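Side-chain contact in adenosine deaminase (Burkholderia ambifaria, PDB 4GXW), which is a zinc-binding amidohydrolase that probably deaminates adenine or a related purine: residues Ile296-Asp301 with Glu315-His320. Numbering follows the deposited sequence.
Sequences IHPNTD and ELMFSH. With ZN (zinc ion), chain C.
Asp301 ends segment 296-301 at the zinc ion, apart from the apolar contact with helix 310-319: its OD1 binds the metal at 2.2 Å, while its OD2 accepts a hydrogen bond from the metal-bound water at 2.6 Å. One carboxylate thus grips both the metal and its water ligand, which lies 2.0 Å from the zinc, and His35, His37 and His216 complete the zinc site of this TIM-barrel amidohydrolase.

Behind the site, strand 295-298 pairs in parallel with strand 261-264 and points Ile296 and Pro298 at helix 310-319, where the two segments meet through apolar groups. Only Ile296, Pro298 and Met317 touch, and all three are buried. The CA atoms of Pro298 and Met317 are the nearest pair, 7.7 Å apart, so the gap is bridged by side chains. Met317 leaves the helix with CG beside the backbone N (chi1 -56°) and bends again at chi2 (-63°) and chi3 (-79°), a folded shape that lays its CG, SD and CE along the strand. Met317 CG sits 3.8 Å from Pro298 CB, and Met317 SD is 3.9 Å from that same carbon, so the pyrrolidine ring meets the thioether chain with its CB corner. Phe331 of helix 325-338 also touches all three residues.

Between this cluster and the metal, Asn299 ND2 donates to His297 ND1 at 3.0 Å, bent at the hydrogen and tilted from the imidazole plane, while Asn299 OD1 accepts from Leu34 N, tying the chain to the segment that bears two zinc histidines. At the far end of the cluster, Ile296 CD1 reaches Met317 CE, methyl to methyl, at 3.8 Å.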
loop_
_atom_site.group_PDB
_atom_site.type_symbol
_atom_site.label_atom_id
_atom_site.label_comp_id
_atom_site.label_asym_id
_atom_site.label_seq_id
_atom_site.Cartn_x
_atom_site.Cartn_y
_atom_site.Cartn_z
ATOM N N ILE A 296 5.264 -8.339 -9.471
ATOM C CA ILE A 296 4.274 -7.807 -8.549
ATOM C C ILE A 296 4.706 -7.999 -7.101
ATOM O O ILE A 296 5.576 -8.824 -6.800
ATOM C CB ILE A 296 2.851 -8.388 -8.778
ATOM C CG1 ILE A 296 2.763 -9.847 -8.308
ATOM C CG2 ILE A 296 2.438 -8.233 -10.243
ATOM C CD1 ILE A 296 1.356 -10.448 -8.432
ATOM N N HIS A 297 4.064 -7.252 -6.212
ATOM C CA HIS A 297 4.365 -7.292 -4.790
ATOM C C HIS A 297 3.085 -6.969 -4.039
ATOM O O HIS A 297 2.507 -5.909 -4.254
ATOM C CB HIS A 297 5.453 -6.274 -4.451
ATOM C CG HIS A 297 5.744 -6.186 -2.989
ATOM N ND1 HIS A 297 5.263 -5.166 -2.198
ATOM C CD2 HIS A 297 6.446 -7.008 -2.172
ATOM C CE1 HIS A 297 5.663 -5.361 -0.952
ATOM N NE2 HIS A 297 6.377 -6.473 -0.908
ATOM N N PRO A 298 2.628 -7.881 -3.170
ATOM C CA PRO A 298 1.334 -7.700 -2.497
ATOM C C PRO A 298 1.417 -6.804 -1.259
ATOM O O PRO A 298 2.439 -6.803 -0.564
ATOM C CB PRO A 298 0.963 -9.121 -2.091
ATOM C CG PRO A 298 2.293 -9.754 -1.815
ATOM C CD PRO A 298 3.233 -9.184 -2.842
ATOM N N ASN A 299 0.334 -6.068 -0.994
ATOM C CA ASN A 299 0.294 -5.063 0.052
ATOM C C ASN A 299 -1.122 -4.949 0.606
ATOM O O ASN A 299 -2.062 -5.465 0.000
ATOM C CB ASN A 299 0.717 -3.711 -0.522
ATOM C CG ASN A 299 2.177 -3.665 -0.875
ATOM O OD1 ASN A 299 2.997 -3.350 -0.030
ATOM N ND2 ASN A 299 2.514 -3.976 -2.130
ATOM N N THR A 300 -1.272 -4.232 1.725
ATOM C CA THR A 300 -2.564 -4.085 2.401
ATOM C C THR A 300 -3.410 -2.892 1.945
ATOM O O THR A 300 -4.639 -2.952 2.042
ATOM C CB THR A 300 -2.425 -4.041 3.953
ATOM O OG1 THR A 300 -1.638 -2.908 4.344
ATOM C CG2 THR A 300 -1.791 -5.327 4.499
ATOM N N ASP A 301 -2.763 -1.813 1.485
ATOM C CA ASP A 301 -3.431 -0.568 1.016
ATOM C C ASP A 301 -4.075 0.223 2.161
ATOM O O ASP A 301 -3.600 1.304 2.518
ATOM C CB ASP A 301 -4.443 -0.869 -0.110
ATOM C CG ASP A 301 -4.695 0.314 -1.083
ATOM O OD1 ASP A 301 -4.070 1.406 -1.050
ATOM O OD2 ASP A 301 -5.559 0.115 -1.965
ATOM N N GLU A 315 -1.036 -14.302 2.658
ATOM C CA GLU A 315 -1.853 -15.516 2.676
ATOM C C GLU A 315 -2.809 -15.582 1.475
ATOM O O GLU A 315 -2.903 -16.615 0.809
ATOM C CB GLU A 315 -2.648 -15.596 3.979
ATOM C CG GLU A 315 -3.670 -16.725 3.997
ATOM C CD GLU A 315 -4.470 -16.778 5.283
ATOM O OE1 GLU A 315 -3.943 -16.344 6.331
ATOM O OE2 GLU A 315 -5.634 -17.252 5.252
ATOM N N LEU A 316 -3.495 -14.473 1.187
ATOM C CA LEU A 316 -4.463 -14.446 0.089
ATOM C C LEU A 316 -3.849 -14.796 -1.263
ATOM O O LEU A 316 -4.492 -15.437 -2.094
ATOM C CB LEU A 316 -5.154 -13.080 0.006
ATOM C CG LEU A 316 -6.155 -12.765 1.117
ATOM C CD1 LEU A 316 -6.680 -11.342 0.969
ATOM C CD2 LEU A 316 -7.303 -13.769 1.126
ATOM N N MET A 317 -2.612 -14.370 -1.492
ATOM C CA MET A 317 -1.937 -14.702 -2.747
ATOM C C MET A 317 -1.841 -16.218 -2.944
ATOM O O MET A 317 -2.013 -16.729 -4.055
ATOM C CB MET A 317 -0.541 -14.079 -2.783
ATOM C CG MET A 317 -0.531 -12.581 -2.577
ATOM S SD MET A 317 -1.399 -11.642 -3.854
ATOM C CE MET A 317 -0.189 -11.640 -5.163
ATOM N N PHE A 318 -1.584 -16.922 -1.846
ATOM C CA PHE A 318 -1.474 -18.375 -1.818
ATOM C C PHE A 318 -2.846 -19.062 -1.768
ATOM O O PHE A 318 -3.085 -20.033 -2.486
ATOM C CB PHE A 318 -0.618 -18.771 -0.607
ATOM C CG PHE A 318 -0.411 -20.256 -0.443
ATOM C CD1 PHE A 318 0.670 -20.889 -1.040
ATOM C CD2 PHE A 318 -1.274 -21.011 0.339
ATOM C CE1 PHE A 318 0.871 -22.253 -0.877
ATOM C CE2 PHE A 318 -1.076 -22.372 0.507
ATOM C CZ PHE A 318 -0.005 -22.991 -0.107
ATOM N N SER A 319 -3.751 -18.572 -0.925
ATOM C CA SER A 319 -5.004 -19.291 -0.695
ATOM C C SER A 319 -6.022 -19.100 -1.813
ATOM O O SER A 319 -6.817 -19.989 -2.079
ATOM C CB SER A 319 -5.634 -18.861 0.637
ATOM O OG SER A 319 -5.951 -17.480 0.615
ATOM N N HIS A 320 -6.016 -17.928 -2.438
ATOM C CA HIS A 320 -7.055 -17.584 -3.416
ATOM C C HIS A 320 -6.550 -17.395 -4.841
ATOM O O HIS A 320 -7.284 -17.669 -5.795
ATOM C CB HIS A 320 -7.801 -16.313 -2.998
ATOM C CG HIS A 320 -8.729 -16.496 -1.839
ATOM N ND1 HIS A 320 -8.292 -16.781 -0.562
ATOM C CD2 HIS A 320 -10.079 -16.421 -1.765
ATOM C CE1 HIS A 320 -9.331 -16.874 0.249
ATOM N NE2 HIS A 320 -10.429 -16.658 -0.456
HETATM ZN ZN ZN C . -3.742 2.837 -2.646
HETATM O O HOH W 1 -5.347 2.182 -3.580
#